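(S)-2-haloacid dehalogenase 4A (Burkholderia cepacia, PDB 2NO4) catalyses the hydrolytic dehalogenation of short-chain (S)-2-haloalkanoic acids to (R)-2-hydroxyalkanoic acids, releasing the halide and inverting the configuration at the reacting carbon. Local coordinates at residues 127-132 against 164-169; 65-70 against 153-158; 176-181 against 195-200. All coordinates share one frame; numbering follows the deposited sequence. Where two conformers were deposited one is given.

Interaction 1 of 3, residues 127-132 against 164-169; sequences LSNGND and PRIYQF. With SO4 (sulfate ion), chain H; SO4 (sulfate ion), chain I.
Leu-127 drives its forked end into the first turns of helix 164-174, where one branch goes to Ile-166 and the other is shared between Tyr-167 and the Ile-166 carbonyl. Leu-127 CG stands anti to the backbone N (chi1 177°), on a CB that already points toward the helix. Leu-127 CD1 lies 3.8 Å from Ile-166 CG1, the two side chains meeting at a slant. Leu-127 CD2 comes 3.7 Å from Tyr-167 CD1, with leucine and tyrosine crossing at about a right angle, and equally near, at 3.7 Å, to Ile-166 O. Ile-166 CG2 lies over the centre of one face of the Tyr-167 ring, while the tyrosine OH reaches Asp-190. This is the tight half of the contact, buried and without a hydrogen bond between the segments.

Beyond the strand the fit slackens. Ile-166 CD1 approaches Asn-129 OD1 no closer than 4.4 Å, and that oxygen is held instead by the backbone N of Lys-161. Farther on, the chain moves off from helix 164-174 and enters helix 132-141 at the exposed Asp-132, with a sulfate on Asn-131 ND2.

Between these extremes CB of Ser-128 points away from the helix. Ser-128 OG accepts from Gly-130 N at 2.9 Å, an ST turn, and donates to a second sulfate at O1, 2.8 Å away. Asn-129 N meets O3 of the same ion at 2.8 Å in a nearly straight bond (169°), and Ala-21, Tyr-22 and Lys-161 complete the grip. Ser-128 occupies the strand-end position of the second HAD motif. Since Ala-21, Tyr-22, Ser-128 and Asn-129 all bind the haloacid, the sulfate is consistent with a mimic of the substrate carboxylate: apolar side chains pack on one side of the strand end, and hydroxyl and amide meet the anion.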
loop_
_atom_site.group_PDB
_atom_site.type_symbol
_atom_site.label_atom_id
_atom_site.label_comp_id
_atom_site.label_asym_id
_atom_site.label_seq_id
_atom_site.Cartn_x
_atom_site.Cartn_y
_atom_site.Cartn_z
ATOM N N LEU B 127 -12.636 -6.911 14.041
ATOM C CA LEU B 127 -12.677 -7.175 12.592
ATOM C C LEU B 127 -11.252 -6.915 12.056
ATOM O O LEU B 127 -10.737 -5.763 12.100
ATOM C CB LEU B 127 -13.725 -6.280 11.905
ATOM C CG LEU B 127 -13.784 -6.431 10.374
ATOM C CD1 LEU B 127 -14.327 -7.864 10.024
ATOM C CD2 LEU B 127 -14.589 -5.297 9.709
ATOM N N SER B 128 -10.603 -7.984 11.605
ATOM C CA SER B 128 -9.166 -7.954 11.327
ATOM C C SER B 128 -8.808 -8.605 9.994
ATOM O O SER B 128 -9.404 -9.619 9.602
ATOM C CB SER B 128 -8.420 -8.700 12.451
ATOM O OG SER B 128 -7.001 -8.680 12.218
ATOM N N ASN B 129 -7.789 -8.068 9.324
ATOM C CA ASN B 129 -7.124 -8.812 8.230
ATOM C C ASN B 129 -6.481 -10.129 8.665
ATOM O O ASN B 129 -6.255 -10.997 7.827
ATOM C CB ASN B 129 -6.010 -7.970 7.580
ATOM C CG ASN B 129 -6.542 -6.774 6.813
ATOM O OD1 ASN B 129 -7.613 -6.828 6.193
ATOM N ND2 ASN B 129 -5.765 -5.674 6.828
ATOM N N GLY B 130 -6.122 -10.241 9.947
ATOM C CA GLY B 130 -5.358 -11.376 10.442
ATOM C C GLY B 130 -6.252 -12.622 10.375
ATOM O O GLY B 130 -7.447 -12.551 10.651
ATOM N N ASN B 131 -5.671 -13.731 9.940
ATOM C CA ASN B 131 -6.343 -15.047 9.947
ATOM C C ASN B 131 -6.448 -15.568 11.390
ATOM O O ASN B 131 -5.678 -15.124 12.277
ATOM C CB ASN B 131 -5.601 -16.041 9.037
ATOM C CG ASN B 131 -4.117 -16.200 9.397
ATOM O OD1 ASN B 131 -3.304 -15.310 9.112
ATOM N ND2 ASN B 131 -3.745 -17.365 9.973
ATOM N N ASP B 132 -7.368 -16.493 11.636
ATOM C CA ASP B 132 -7.663 -16.892 13.008
ATOM C C ASP B 132 -6.444 -17.367 13.785
ATOM O O ASP B 132 -6.230 -16.993 14.925
ATOM C CB ASP B 132 -8.791 -17.916 13.063
ATOM C CG ASP B 132 -9.388 -18.023 14.448
ATOM O OD1 ASP B 132 -9.181 -19.064 15.092
ATOM O OD2 ASP B 132 -10.035 -17.049 14.897
ATOM N N PRO B 164 -15.303 -2.914 0.794
ATOM C CA PRO B 164 -16.514 -2.881 1.626
ATOM C C PRO B 164 -17.085 -4.255 2.034
ATOM O O PRO B 164 -17.761 -4.328 3.067
ATOM C CB PRO B 164 -17.510 -2.100 0.768
ATOM C CG PRO B 164 -16.967 -2.275 -0.719
ATOM C CD PRO B 164 -15.501 -2.203 -0.486
ATOM N N ARG B 165 -16.839 -5.312 1.256
ATOM C CA ARG B 165 -17.380 -6.631 1.634
ATOM C C ARG B 165 -16.938 -7.104 3.016
ATOM O O ARG B 165 -17.684 -7.825 3.669
ATOM C CB ARG B 165 -17.096 -7.730 0.587
ATOM C CG ARG B 165 -17.703 -7.447 -0.799
ATOM C CD ARG B 165 -16.568 -7.122 -1.755
ATOM N NE ARG B 165 -16.335 -8.235 -2.609
ATOM C CZ ARG B 165 -15.305 -8.449 -3.421
ATOM N NH1 ARG B 165 -14.222 -7.675 -3.503
ATOM N NH2 ARG B 165 -15.376 -9.548 -4.134
ATOM N N ILE B 166 -15.741 -6.706 3.467
ATOM C CA ILE B 166 -15.295 -7.084 4.810
ATOM C C ILE B 166 -16.062 -6.388 5.956
ATOM O O ILE B 166 -16.354 -7.023 6.977
ATOM C CB ILE B 166 -13.753 -7.027 5.008
ATOM C CG1 ILE B 166 -13.382 -7.772 6.306
ATOM C CG2 ILE B 166 -13.258 -5.570 5.008
ATOM C CD1 ILE B 166 -11.858 -7.822 6.618
ATOM N N TYR B 167 -16.380 -5.103 5.790
ATOM C CA TYR B 167 -17.225 -4.376 6.734
ATOM C C TYR B 167 -18.660 -4.936 6.722
ATOM O O TYR B 167 -19.291 -5.038 7.773
ATOM C CB TYR B 167 -17.191 -2.850 6.453
ATOM C CG TYR B 167 -15.752 -2.335 6.409
ATOM C CD1 TYR B 167 -14.955 -2.349 7.572
ATOM C CD2 TYR B 167 -15.178 -1.886 5.210
ATOM C CE1 TYR B 167 -13.628 -1.903 7.557
ATOM C CE2 TYR B 167 -13.822 -1.442 5.179
ATOM C CZ TYR B 167 -13.069 -1.448 6.372
ATOM O OH TYR B 167 -11.751 -1.044 6.397
ATOM N N GLN B 168 -19.161 -5.293 5.535
ATOM C CA GLN B 168 -20.491 -5.910 5.376
ATOM C C GLN B 168 -20.564 -7.256 6.096
ATOM O O GLN B 168 -21.561 -7.548 6.752
ATOM C CB GLN B 168 -20.857 -6.082 3.891
ATOM C CG GLN B 168 -22.277 -6.640 3.635
ATOM C CD GLN B 168 -23.348 -5.730 4.200
ATOM O OE1 GLN B 168 -24.136 -6.140 5.041
ATOM N NE2 GLN B 168 -23.374 -4.498 3.760
ATOM N N PHE B 169 -19.509 -8.058 5.965
ATOM C CA PHE B 169 -19.342 -9.319 6.707
ATOM C C PHE B 169 -19.568 -9.153 8.228
ATOM O O PHE B 169 -20.239 -9.990 8.849
ATOM C CB PHE B 169 -17.954 -9.935 6.408
ATOM C CG PHE B 169 -17.691 -11.257 7.100
ATOM C CD1 PHE B 169 -18.384 -12.424 6.727
ATOM C CD2 PHE B 169 -16.728 -11.355 8.110
ATOM C CE1 PHE B 169 -18.113 -13.668 7.375
ATOM C CE2 PHE B 169 -16.475 -12.580 8.755
ATOM C CZ PHE B 169 -17.164 -13.727 8.385
HETATM S S SO4 H . -5.956 -5.525 11.051
HETATM O O1 SO4 H . -6.241 -5.951 12.402
HETATM O O2 SO4 H . -4.919 -6.350 10.440
HETATM O O3 SO4 H . -7.144 -5.477 10.229
HETATM O O4 SO4 H . -5.424 -4.173 11.208
HETATM S S SO4 I . -6.514 -20.392 10.141
HETATM O O1 SO4 I . -6.369 -21.419 11.178
HETATM O O2 SO4 I . -5.925 -20.918 8.889
HETATM O O3 SO4 I . -7.959 -20.127 9.956
HETATM O O4 SO4 I . -5.785 -19.183 10.578
#

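Interaction 2 of 3, residues 65-70 against 153-158; sequences HQYADF and SADDLK. With SO4 (sulfate ion), chain K.
Tyr-67 OH donates to Asp-155 OD1 across 2.5 Å, a short bond that uses the anti lone pair of the carboxylate. Ring and carboxylate are turned only 26° from one another, and OD1 lies at the edge of the ring, near its plane. The same oxygen, Asp-155 OD1, also touches Asp-69 CB at 3.3 Å. Tyr-67 CG is anti to the backbone N (chi1 -176°), on a CB directed toward the turn, and one face of its ring is taken by Lys-158. Lys-158 CA sits 3.7 Å from the ring centroid and 10° off its normal, a CH-pi contact, while Lys-158 CB and CG come nearest to Tyr-67 CD2 and CE2.

Here the helical cap that haloacid dehalogenases of the HAD superfamily insert into their Rossmann-like core meets that core: the link between helices 43-63 and 70-84 rests on the turn following strand 150-153. That turn begins as an ST turn, Ser-153 OG accepting from Asp-155 N.

Asp-69 OD1 caps helix 70-84 by accepting from Gln-72 N. A water lies between the two carboxylates, 2.5 Å from Asp-69 OD2 and 2.6 Å from Asp-155 OD2. The ring of Tyr-67 also meets that of Tyr-160.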
loop_
_atom_site.group_PDB
_atom_site.type_symbol
_atom_site.label_atom_id
_atom_site.label_comp_id
_atom_site.label_asym_id
_atom_site.label_seq_id
_atom_site.Cartn_x
_atom_site.Cartn_y
_atom_site.Cartn_z
ATOM N N HIS B 65 -6.481 -10.164 -7.392
ATOM C CA HIS B 65 -7.183 -11.461 -7.214
ATOM C C HIS B 65 -6.230 -12.631 -6.916
ATOM O O HIS B 65 -6.401 -13.732 -7.445
ATOM C CB HIS B 65 -8.089 -11.778 -8.449
ATOM C CG HIS B 65 -8.954 -10.624 -8.871
ATOM N ND1 HIS B 65 -9.628 -9.829 -7.969
ATOM C CD2 HIS B 65 -9.222 -10.104 -10.086
ATOM C CE1 HIS B 65 -10.286 -8.880 -8.615
ATOM N NE2 HIS B 65 -10.050 -9.018 -9.897
ATOM N N GLN B 66 -5.215 -12.384 -6.094
ATOM C CA GLN B 66 -4.311 -13.440 -5.676
ATOM C C GLN B 66 -4.241 -13.440 -4.131
ATOM O O GLN B 66 -3.203 -13.223 -3.533
ATOM C CB GLN B 66 -2.937 -13.315 -6.349
ATOM C CG GLN B 66 -1.970 -14.440 -6.011
ATOM C CD GLN B 66 -2.186 -15.697 -6.870
ATOM O OE1 GLN B 66 -2.879 -15.657 -7.884
ATOM N NE2 GLN B 66 -1.553 -16.797 -6.478
ATOM N N TYR B 67 -5.380 -13.668 -3.486
ATOM C CA TYR B 67 -5.397 -13.820 -2.029
ATOM C C TYR B 67 -4.446 -14.864 -1.476
ATOM O O TYR B 67 -4.289 -15.970 -2.030
ATOM C CB TYR B 67 -6.833 -14.083 -1.504
ATOM C CG TYR B 67 -6.905 -14.140 0.010
ATOM C CD1 TYR B 67 -7.092 -12.981 0.769
ATOM C CD2 TYR B 67 -6.759 -15.359 0.693
ATOM C CE1 TYR B 67 -7.179 -13.035 2.178
ATOM C CE2 TYR B 67 -6.837 -15.423 2.098
ATOM C CZ TYR B 67 -7.032 -14.252 2.826
ATOM O OH TYR B 67 -7.073 -14.288 4.197
ATOM N N ALA B 68 -3.794 -14.502 -0.376
ATOM C CA ALA B 68 -3.158 -15.460 0.516
ATOM C C ALA B 68 -3.376 -14.857 1.882
ATOM O O ALA B 68 -3.624 -13.640 2.003
ATOM C CB ALA B 68 -1.660 -15.602 0.236
ATOM N N ASP B 69 -3.291 -15.690 2.913
ATOM C CA ASP B 69 -3.651 -15.245 4.245
ATOM C C ASP B 69 -2.621 -14.355 4.943
ATOM O O ASP B 69 -1.481 -14.236 4.495
ATOM C CB ASP B 69 -4.161 -16.406 5.140
ATOM C CG ASP B 69 -3.043 -17.235 5.815
ATOM O OD1 ASP B 69 -1.846 -16.958 5.721
ATOM O OD2 ASP B 69 -3.406 -18.212 6.510
ATOM N N PHE B 70 -3.036 -13.726 6.035
ATOM C CA PHE B 70 -2.270 -12.597 6.557
ATOM C C PHE B 70 -0.961 -13.046 7.137
ATOM O O PHE B 70 0.056 -12.351 7.013
ATOM C CB PHE B 70 -3.094 -11.794 7.545
ATOM C CG PHE B 70 -2.668 -10.343 7.682
ATOM C CD1 PHE B 70 -2.659 -9.492 6.575
ATOM C CD2 PHE B 70 -2.329 -9.819 8.947
ATOM C CE1 PHE B 70 -2.334 -8.131 6.714
ATOM C CE2 PHE B 70 -1.991 -8.466 9.093
ATOM C CZ PHE B 70 -2.009 -7.619 7.942
ATOM N N SER B 153 -12.598 -12.323 10.791
ATOM C CA SER B 153 -11.368 -12.328 10.012
ATOM C C SER B 153 -11.609 -12.111 8.513
ATOM O O SER B 153 -12.607 -12.615 7.965
ATOM C CB SER B 153 -10.623 -13.634 10.227
ATOM O OG SER B 153 -9.465 -13.647 9.405
ATOM N N ALA B 154 -10.688 -11.392 7.857
ATOM C CA ALA B 154 -10.655 -11.279 6.373
ATOM C C ALA B 154 -10.558 -12.656 5.705
ATOM O O ALA B 154 -10.988 -12.839 4.564
ATOM C CB ALA B 154 -9.453 -10.442 5.924
ATOM N N ASP B 155 -9.926 -13.589 6.415
ATOM C CA ASP B 155 -9.690 -14.927 5.935
ATOM C C ASP B 155 -10.984 -15.727 5.715
ATOM O O ASP B 155 -10.961 -16.732 5.009
ATOM C CB ASP B 155 -8.760 -15.696 6.877
ATOM C CG ASP B 155 -8.043 -16.847 6.168
ATOM O OD1 ASP B 155 -7.486 -16.648 5.059
ATOM O OD2 ASP B 155 -8.008 -17.955 6.728
ATOM N N ASP B 156 -12.094 -15.274 6.290
ATOM C CA ASP B 156 -13.384 -15.949 6.108
ATOM C C ASP B 156 -13.907 -15.680 4.704
ATOM O O ASP B 156 -14.494 -16.568 4.098
ATOM C CB ASP B 156 -14.390 -15.527 7.180
ATOM C CG ASP B 156 -13.935 -15.917 8.574
ATOM O OD1 ASP B 156 -13.291 -16.957 8.680
ATOM O OD2 ASP B 156 -14.160 -15.185 9.570
ATOM N N LEU B 157 -13.645 -14.480 4.172
ATOM C CA LEU B 157 -14.135 -14.081 2.843
ATOM C C LEU B 157 -13.046 -14.105 1.788
ATOM O O LEU B 157 -13.347 -14.021 0.603
ATOM C CB LEU B 157 -14.678 -12.635 2.860
ATOM C CG LEU B 157 -15.963 -12.288 3.574
ATOM C CD1 LEU B 157 -16.472 -10.960 2.996
ATOM C CD2 LEU B 157 -16.992 -13.393 3.408
ATOM N N LYS B 158 -11.786 -14.145 2.225
ATOM C CA LYS B 158 -10.629 -14.090 1.326
ATOM C C LYS B 158 -10.553 -12.755 0.561
ATOM O O LYS B 158 -10.243 -12.705 -0.620
ATOM C CB LYS B 158 -10.552 -15.328 0.404
ATOM C CG LYS B 158 -10.372 -16.635 1.225
ATOM C CD LYS B 158 -10.019 -17.839 0.354
ATOM C CE LYS B 158 -10.236 -19.174 1.143
ATOM N NZ LYS B 158 -9.934 -19.048 2.649
HETATM S S SO4 K . 0.636 -17.524 -3.382
HETATM O O1 SO4 K . 0.392 -18.364 -2.239
HETATM O O2 SO4 K . 0.947 -18.334 -4.568
HETATM O O3 SO4 K . -0.540 -16.736 -3.690
HETATM O O4 SO4 K . 1.824 -16.681 -3.059
HETATM O O HOH W 1 -5.709 -19.131 6.717
#

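Interaction 3 of 3, residues 176-181 against 195-200; sequences VNPNEV and GKFGFN
Val-181 and Asn-200 are joined by two hydrogen bonds to a single oxygen. The backbone N of Asn-200 meets Val-181 O at 2.9 Å, nearly in line with the carbonyl, and Asn-200 ND2 reaches the same atom at 3.1 Å from above the carbonyl plane. CG of Asn-200 stands beside its own backbone N (chi1 -57°), a placement that lets side chain and main chain work on one neighbour. Asn-200 ND2 then gives a further bond to Asn-179 O, again 3.1 Å long; the acceptor lies in the amide plane, but the donor rises 62° out of the plane of the carbonyl it meets.

Weaker C-H contacts form the second group. Val-181 CG1 sits over the centre of the Phe-199 ring, 3.6 Å from the centroid, a CH-pi contact; the opposite face of that ring is met by Phe-197 CD2, offset toward the rim. Phe-199 CA points at Pro-178 O over 3.6 Å, almost straight at the hydrogen (172°), and that carbonyl oxygen also lies at the edge of the phenylalanine ring.

Apolar packing supplies the third. Val-181 CB approaches Phe-199 CD1 to 3.5 Å. Pro-178 CG touches Phe-197 CE2 at 3.7 Å, the two side chains crossing at about a right angle. Pro-178 CB lies against the carbonyl group of Gly-198, where no side chain intervenes; with its positive phi this glycine is the C-prime residue of the Schellman motif ending helix 188-197.

The arrangement brings together the entrances of two adjacent parallel strands, 181-185 and 200-204, at the start and finish of the beta-alpha-beta crossover that runs through helix 188-197. Both phenylalanines lean on Cys-171 of helix 164-174, and Phe-197 also packs against Tyr-167 there.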
loop_
_atom_site.group_PDB
_atom_site.type_symbol
_atom_site.label_atom_id
_atom_site.label_comp_id
_atom_site.label_asym_id
_atom_site.label_seq_id
_atom_site.Cartn_x
_atom_site.Cartn_y
_atom_site.Cartn_z
ATOM N N VAL B 176 -26.089 -6.499 12.907
ATOM C CA VAL B 176 -26.248 -5.057 13.083
ATOM C C VAL B 176 -26.245 -4.321 11.740
ATOM O O VAL B 176 -25.682 -4.806 10.741
ATOM C CB VAL B 176 -25.132 -4.437 14.035
ATOM C CG1 VAL B 176 -25.238 -4.966 15.468
ATOM C CG2 VAL B 176 -23.714 -4.749 13.491
ATOM N N ASN B 177 -26.866 -3.142 11.724
ATOM C CA ASN B 177 -26.731 -2.232 10.607
ATOM C C ASN B 177 -25.468 -1.391 10.746
ATOM O O ASN B 177 -25.022 -1.165 11.864
ATOM C CB ASN B 177 -27.926 -1.299 10.549
ATOM C CG ASN B 177 -29.215 -2.047 10.366
ATOM O OD1 ASN B 177 -29.262 -3.068 9.665
ATOM N ND2 ASN B 177 -30.276 -1.556 11.011
ATOM N N PRO B 178 -24.926 -0.890 9.616
ATOM C CA PRO B 178 -23.719 -0.052 9.666
ATOM C C PRO B 178 -23.820 1.072 10.674
ATOM O O PRO B 178 -22.886 1.298 11.412
ATOM C CB PRO B 178 -23.604 0.498 8.242
ATOM C CG PRO B 178 -24.262 -0.559 7.401
ATOM C CD PRO B 178 -25.384 -1.116 8.225
ATOM N N ASN B 179 -24.943 1.775 10.723
ATOM C CA ASN B 179 -25.027 2.888 11.663
ATOM C C ASN B 179 -25.197 2.544 13.145
ATOM O O ASN B 179 -25.270 3.433 13.971
ATOM C CB ASN B 179 -26.042 3.947 11.202
ATOM C CG ASN B 179 -27.484 3.531 11.421
ATOM O OD1 ASN B 179 -27.791 2.437 11.916
ATOM N ND2 ASN B 179 -28.392 4.418 11.039
ATOM N N GLU B 180 -25.247 1.256 13.477
ATOM C CA GLU B 180 -25.272 0.803 14.874
ATOM C C GLU B 180 -23.902 0.365 15.356
ATOM O O GLU B 180 -23.745 -0.126 16.496
ATOM C CB GLU B 180 -26.229 -0.361 15.033
ATOM C CG GLU B 180 -27.643 -0.020 14.647
ATOM C CD GLU B 180 -28.558 -1.208 14.772
ATOM O OE1 GLU B 180 -28.307 -2.252 14.144
ATOM O OE2 GLU B 180 -29.541 -1.083 15.519
ATOM N N VAL B 181 -22.914 0.540 14.474
ATOM C CA VAL B 181 -21.516 0.212 14.750
ATOM C C VAL B 181 -20.637 1.463 15.013
ATOM O O VAL B 181 -20.599 2.408 14.221
ATOM C CB VAL B 181 -20.935 -0.642 13.607
ATOM C CG1 VAL B 181 -19.377 -0.842 13.745
ATOM C CG2 VAL B 181 -21.680 -1.986 13.531
ATOM N N GLY B 195 -15.622 4.101 7.213
ATOM C CA GLY B 195 -16.416 5.348 7.196
ATOM C C GLY B 195 -17.200 5.461 5.902
ATOM O O GLY B 195 -18.424 5.749 5.915
ATOM N N LYS B 196 -16.520 5.209 4.781
ATOM C CA LYS B 196 -17.218 5.161 3.482
ATOM C C LYS B 196 -18.309 4.087 3.442
ATOM O O LYS B 196 -19.391 4.339 2.939
ATOM C CB LYS B 196 -16.266 4.986 2.320
ATOM C CG LYS B 196 -16.951 5.338 0.997
ATOM C CD LYS B 196 -16.036 5.141 -0.140
ATOM C CE LYS B 196 -16.872 4.827 -1.371
ATOM N NZ LYS B 196 -17.546 6.061 -1.813
ATOM N N PHE B 197 -18.038 2.914 3.996
ATOM C CA PHE B 197 -19.055 1.876 4.159
ATOM C C PHE B 197 -20.264 2.333 4.999
ATOM O O PHE B 197 -21.419 1.930 4.730
ATOM C CB PHE B 197 -18.428 0.591 4.748
ATOM C CG PHE B 197 -19.434 -0.508 4.989
ATOM C CD1 PHE B 197 -19.885 -1.285 3.920
ATOM C CD2 PHE B 197 -19.943 -0.738 6.269
ATOM C CE1 PHE B 197 -20.857 -2.288 4.099
ATOM C CE2 PHE B 197 -20.894 -1.742 6.482
ATOM C CZ PHE B 197 -21.364 -2.510 5.387
ATOM N N GLY B 198 -20.029 3.169 6.011
ATOM C CA GLY B 198 -21.134 3.650 6.851
ATOM C C GLY B 198 -21.043 3.430 8.359
ATOM O O GLY B 198 -21.965 3.816 9.087
ATOM N N PHE B 199 -19.960 2.812 8.844
ATOM C CA PHE B 199 -19.767 2.696 10.314
ATOM C C PHE B 199 -19.474 4.067 10.894
ATOM O O PHE B 199 -18.988 4.913 10.183
ATOM C CB PHE B 199 -18.578 1.824 10.670
ATOM C CG PHE B 199 -18.761 0.358 10.389
ATOM C CD1 PHE B 199 -20.030 -0.210 10.242
ATOM C CD2 PHE B 199 -17.637 -0.463 10.298
ATOM C CE1 PHE B 199 -20.182 -1.618 10.006
ATOM C CE2 PHE B 199 -17.755 -1.855 10.064
ATOM C CZ PHE B 199 -19.050 -2.434 9.937
ATOM N N ASN B 200 -19.777 4.268 12.186
ATOM C CA ASN B 200 -19.361 5.477 12.922
ATOM C C ASN B 200 -17.904 5.305 13.344
ATOM O O ASN B 200 -17.583 4.426 14.148
ATOM C CB ASN B 200 -20.268 5.715 14.146
ATOM C CG ASN B 200 -21.740 5.839 13.751
ATOM O OD1 ASN B 200 -22.152 6.856 13.199
ATOM N ND2 ASN B 200 -22.524 4.787 14.001
#

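How the interactions relate
From the N terminus, the chain first passes strand 16-19 and helix 43-63, then opens interaction 2 at 65-70 and interaction 1 at 127-132. Interaction 2 closes at 153-158 and interaction 1 only at 164-169, so the two loops cross. The two contacts also touch in space: Gly-130 O lies 2.6 Å from Ser-153 OG, probably a hydrogen bond. Interaction 3 follows in series, closing the short loop from 176-181 to 195-200. Interaction 2 joins the cap to the core, interaction 1 fastens helix 164-174 to strand 123-128, and interaction 3 pairs two strand entrances. Tyr-167 of helix 164-174 packs on Phe-197 of helix 188-197, so interactions 1 and 3 touch; nearest atoms of interactions 2 and 3 remain about 10 Å apart.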